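Iron-only hydrogenase system regulator (Thermotoga maritima, PDB 2NZC) is of unproven function but probably acts as a regulator of the iron-only hydrogenase system. Local coordinates at residues D[8-13]-D[63-68]; D[41-44]-D[49-52]. All coordinates share one frame; numbering follows the deposited sequence.

Interaction 1: residues D[8-13]-D[63-68]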
loop_
_atom_site.group_PDB
_atom_site.type_symbol
_atom_site.label_atom_id
_atom_site.label_comp_id
_atom_site.label_asym_id
_atom_site.label_seq_id
_atom_site.Cartn_x
_atom_site.Cartn_y
_atom_site.Cartn_z
ATOM N N TYR D 8 -2.900 15.878 -0.218
ATOM C CA TYR D 8 -3.879 15.558 0.803
ATOM C C TYR D 8 -3.835 14.090 1.048
ATOM O O TYR D 8 -3.575 13.284 0.116
ATOM C CB TYR D 8 -5.298 15.958 0.363
ATOM C CG TYR D 8 -5.465 17.450 0.132
ATOM C CD1 TYR D 8 -5.877 18.302 1.158
ATOM C CD2 TYR D 8 -5.203 17.999 -1.113
ATOM C CE1 TYR D 8 -6.005 19.684 0.934
ATOM C CE2 TYR D 8 -5.338 19.355 -1.361
ATOM C CZ TYR D 8 -5.740 20.191 -0.332
ATOM O OH TYR D 8 -5.866 21.524 -0.589
ATOM N N ILE D 9 -4.108 13.734 2.301
ATOM C CA ILE D 9 -4.313 12.349 2.693
ATOM C C ILE D 9 -5.813 12.115 3.007
ATOM O O ILE D 9 -6.445 12.911 3.738
ATOM C CB ILE D 9 -3.459 12.044 3.930
ATOM C CG1 ILE D 9 -1.976 12.116 3.572
ATOM C CG2 ILE D 9 -3.812 10.694 4.506
ATOM C CD1 ILE D 9 -1.152 12.785 4.642
ATOM N N LEU D 10 -6.370 11.023 2.486
ATOM C CA LEU D 10 -7.748 10.647 2.797
ATOM C C LEU D 10 -7.788 9.244 3.357
ATOM O O LEU D 10 -7.201 8.314 2.786
ATOM C CB LEU D 10 -8.603 10.692 1.541
ATOM C CG LEU D 10 -9.359 11.997 1.372
ATOM C CD1 LEU D 10 -8.417 12.927 0.684
ATOM C CD2 LEU D 10 -10.587 11.755 0.517
ATOM N N THR D 11 -8.454 9.100 4.487
ATOM C CA THR D 11 -8.774 7.782 5.006
ATOM C C THR D 11 -10.279 7.599 4.975
ATOM O O THR D 11 -11.049 8.428 5.522
ATOM C CB THR D 11 -8.294 7.622 6.417
ATOM O OG1 THR D 11 -8.950 8.614 7.211
ATOM C CG2 THR D 11 -6.814 7.880 6.482
ATOM N N ILE D 12 -10.692 6.513 4.336
ATOM C CA ILE D 12 -12.085 6.164 4.178
ATOM C C ILE D 12 -12.303 4.837 4.895
ATOM O O ILE D 12 -11.563 3.873 4.668
ATOM C CB ILE D 12 -12.417 5.963 2.684
ATOM C CG1 ILE D 12 -12.054 7.224 1.874
ATOM C CG2 ILE D 12 -13.874 5.588 2.488
ATOM C CD1 ILE D 12 -11.971 6.986 0.415
ATOM N N VAL D 13 -13.316 4.777 5.744
ATOM C CA VAL D 13 -13.748 3.512 6.339
ATOM C C VAL D 13 -15.150 3.181 5.801
ATOM O O VAL D 13 -16.110 3.930 6.021
ATOM C CB VAL D 13 -13.728 3.581 7.886
ATOM C CG1 VAL D 13 -14.271 2.312 8.494
ATOM C CG2 VAL D 13 -12.281 3.843 8.381
ATOM N N GLY D 63 -12.509 19.166 -2.011
ATOM C CA GLY D 63 -13.823 19.534 -1.457
ATOM C C GLY D 63 -14.976 18.784 -2.093
ATOM O O GLY D 63 -15.877 18.309 -1.392
ATOM N N ALA D 64 -14.937 18.672 -3.422
ATOM C CA ALA D 64 -15.944 17.925 -4.173
ATOM C C ALA D 64 -15.945 16.460 -3.751
ATOM O O ALA D 64 -17.013 15.889 -3.508
ATOM C CB ALA D 64 -15.712 18.054 -5.700
ATOM N N LEU D 65 -14.751 15.880 -3.642
ATOM C CA LEU D 65 -14.582 14.475 -3.322
ATOM C C LEU D 65 -15.060 14.159 -1.893
ATOM O O LEU D 65 -15.836 13.230 -1.669
ATOM C CB LEU D 65 -13.106 14.062 -3.502
ATOM C CG LEU D 65 -12.744 12.600 -3.216
ATOM C CD1 LEU D 65 -13.640 11.614 -4.025
ATOM C CD2 LEU D 65 -11.251 12.326 -3.466
ATOM N N SER D 66 -14.577 14.937 -0.938
ATOM C CA SER D 66 -14.978 14.849 0.466
ATOM C C SER D 66 -16.490 15.003 0.715
ATOM O O SER D 66 -17.082 14.228 1.481
ATOM C CB SER D 66 -14.192 15.889 1.264
ATOM O OG SER D 66 -12.797 15.564 1.186
ATOM N N GLY D 67 -17.100 15.997 0.069
ATOM C CA GLY D 67 -18.549 16.227 0.171
ATOM C C GLY D 67 -19.305 15.006 -0.305
ATOM O O GLY D 67 -20.263 14.575 0.327
ATOM N N LYS D 68 -18.844 14.429 -1.413
ATOM C CA LYS D 68 -19.531 13.307 -2.046
ATOM C C LYS D 68 -19.387 12.002 -1.272
ATOM O O LYS D 68 -20.384 11.304 -1.049
ATOM C CB LYS D 68 -19.085 13.152 -3.507
ATOM C CG LYS D 68 -19.559 14.301 -4.397
ATOM C CD LYS D 68 -18.949 14.210 -5.787
ATOM C CE LYS D 68 -19.288 15.435 -6.624
ATOM N NZ LYS D 68 -20.765 15.565 -6.821
#
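Leu-65 meets Leu-10 through one methyl group from each side chain, CD2 of Leu-65 lying 4.1 Å from CD2 of Leu-10. Both side chains leave their backbones toward the opposing segment, and they cross at a slant, touching through one delta methyl each. CG of Leu-65 stands anti to its own backbone N (chi1 -180°), which carries the isobutyl group out from helix 59-69 toward the sheet; Leu-27 and Leu-28 of helix 18-30 and Leu-55 of strand 48-57 pack around the same side chain. This is the layered packing of a ferredoxin-like, ACT-type domain, in which two helices cover one face of a four-stranded antiparallel sheet and strand 6-15 is an inner strand. Ser-66 comes next and adds a looser approach, its OG 4.5 Å from Leu-10 CD2. That hydroxyl takes no hydrogen bond from the strand segment; it is engaged with Thr-79 OG1 on strand 75-81 and with the carbonyl of Ile-62, one turn back in its own helix. The backbones stay well apart, with the CA atoms of Leu-10 and Ser-66 8.7 Å from each other.

Interaction 2: residues D[41-44]-D[49-52]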
loop_
_atom_site.group_PDB
_atom_site.type_symbol
_atom_site.label_atom_id
_atom_site.label_comp_id
_atom_site.label_asym_id
_atom_site.label_seq_id
_atom_site.Cartn_x
_atom_site.Cartn_y
_atom_site.Cartn_z
ATOM N N TYR D 41 -7.680 -2.192 2.263
ATOM C CA TYR D 41 -7.443 -3.256 3.231
ATOM C C TYR D 41 -8.765 -3.656 3.869
ATOM O O TYR D 41 -9.267 -2.914 4.747
ATOM C CB TYR D 41 -6.438 -2.765 4.294
ATOM C CG TYR D 41 -6.166 -3.762 5.396
ATOM C CD1 TYR D 41 -5.221 -4.804 5.216
ATOM C CD2 TYR D 41 -6.832 -3.680 6.622
ATOM C CE1 TYR D 41 -4.980 -5.734 6.236
ATOM C CE2 TYR D 41 -6.611 -4.653 7.650
ATOM C CZ TYR D 41 -5.667 -5.635 7.449
ATOM O OH TYR D 41 -5.427 -6.573 8.412
ATOM N N PRO D 42 -9.346 -4.810 3.445
ATOM C CA PRO D 42 -10.552 -5.348 4.083
ATOM C C PRO D 42 -10.318 -5.778 5.519
ATOM O O PRO D 42 -9.303 -6.415 5.816
ATOM C CB PRO D 42 -10.871 -6.604 3.256
ATOM C CG PRO D 42 -10.145 -6.416 1.965
ATOM C CD PRO D 42 -8.919 -5.644 2.294
ATOM N N VAL D 43 -11.293 -5.483 6.382
ATOM C CA VAL D 43 -11.305 -5.963 7.752
ATOM C C VAL D 43 -12.518 -6.875 7.877
ATOM O O VAL D 43 -13.575 -6.492 8.357
ATOM C CB VAL D 43 -11.346 -4.822 8.769
ATOM C CG1 VAL D 43 -11.183 -5.374 10.192
ATOM C CG2 VAL D 43 -10.257 -3.786 8.437
ATOM N N ARG D 44 -12.348 -8.113 7.439
ATOM C CA ARG D 44 -13.498 -8.982 7.264
ATOM C C ARG D 44 -14.092 -9.394 8.576
ATOM O O ARG D 44 -15.286 -9.616 8.682
ATOM C CB ARG D 44 -13.134 -10.162 6.387
ATOM C CG ARG D 44 -12.852 -9.656 4.961
ATOM C CD ARG D 44 -13.157 -10.734 3.924
ATOM N NE ARG D 44 -12.870 -10.214 2.594
ATOM C CZ ARG D 44 -11.649 -10.036 2.114
ATOM N NH1 ARG D 44 -10.586 -10.327 2.860
ATOM N NH2 ARG D 44 -11.494 -9.551 0.890
ATOM N N ALA D 49 -14.040 -2.070 5.363
ATOM C CA ALA D 49 -12.900 -1.982 4.495
ATOM C C ALA D 49 -12.299 -0.648 4.800
ATOM O O ALA D 49 -13.046 0.309 5.037
ATOM C CB ALA D 49 -13.334 -2.038 3.070
ATOM N N ILE D 50 -10.968 -0.591 4.800
ATOM C CA ILE D 50 -10.220 0.671 4.960
ATOM C C ILE D 50 -9.613 1.030 3.619
ATOM O O ILE D 50 -9.128 0.142 2.906
ATOM C CB ILE D 50 -9.038 0.506 5.947
ATOM C CG1 ILE D 50 -9.592 0.150 7.322
ATOM C CG2 ILE D 50 -8.156 1.793 5.930
ATOM C CD1 ILE D 50 -8.593 -0.490 8.311
ATOM N N ILE D 51 -9.684 2.308 3.243
ATOM C CA ILE D 51 -9.021 2.784 2.006
ATOM C C ILE D 51 -8.211 4.022 2.374
ATOM O O ILE D 51 -8.743 4.950 3.033
ATOM C CB ILE D 51 -10.024 3.181 0.869
ATOM C CG1 ILE D 51 -10.910 2.021 0.483
ATOM C CG2 ILE D 51 -9.265 3.631 -0.404
ATOM C CD1 ILE D 51 -12.232 2.425 -0.273
ATOM N N PHE D 52 -6.935 4.014 1.989
ATOM C CA PHE D 52 -6.060 5.148 2.157
ATOM C C PHE D 52 -5.815 5.712 0.779
ATOM O O PHE D 52 -5.533 4.943 -0.155
ATOM C CB PHE D 52 -4.685 4.727 2.692
ATOM C CG PHE D 52 -4.707 4.022 4.032
ATOM C CD1 PHE D 52 -4.886 4.736 5.204
ATOM C CD2 PHE D 52 -4.428 2.661 4.119
ATOM C CE1 PHE D 52 -4.847 4.090 6.443
ATOM C CE2 PHE D 52 -4.396 2.022 5.367
ATOM C CZ PHE D 52 -4.603 2.739 6.497
#
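Tyr-41 and Ile-50 pair across the beta hairpin formed by strands 35-43 and 48-57, near its turn. They are an antiparallel hydrogen-bonded pair, joined by two backbone bonds. Tyr-41 N donates to Ile-50 O at 2.8 Å. In return Ile-50 N reaches Tyr-41 O at 2.9 Å. The two side chains run side by side on one face of the sheet. With CG anti to the backbone N (chi1 177°), the Tyr-41 ring lies where Ile-50 CD1 meets it at the edge, 4.0 Å from Tyr-41 CD2. Beyond the hairpin, the tyrosine packs on Leu-36 of the second and third subunits and on Tyr-41 of the fourth, so this end of the sheet belongs to the tetramer interface.

Pro-42 forms a non-hydrogen-bonded pair with Ala-49, and their CA atoms approach to 4.1 Å; both side chains lie on the face opposite Tyr-41 and Ile-50. Pro-42 CB also sits over the centre of one face of the Arg-44 guanidinium, whose NH2 is hydrogen-bonded to Ile-35 O of the third subunit.

Val-43 brings its side chain obliquely across Ile-50, on the side of the sheet where the Tyr-41 ring also meets that isoleucine. CG1 is anti to the backbone N (chi1 -173°), while the other branch turns to the isoleucine: Val-43 CG2 rests 3.7 Å from Ile-50 CD1.

Overall arrangement
Interaction 1 lies in the interior, about 4 Å from the centre of the chain, and packs helix 59-69 on an inner strand with no hydrogen bond between the two segments. Interaction 2, its centre about 12 Å from that point, joins strand 35-43, outermost in this chain, to its neighbour 48-57, combining backbone hydrogen bonds with side-chain packing and reaching other subunits. The contact centres are about 15 Å apart, but adjacent strands link them: Ile-12 N is 2.8 Å from Ile-51 O, a probable hydrogen bond, and Thr-11 packs on Phe-52. The hairpin of 41-44 and 49-52 is nested within the loop closed by 8-13 and 63-68. Both contacts also border the second subunit, where Phe-52 stacks on its counterpart.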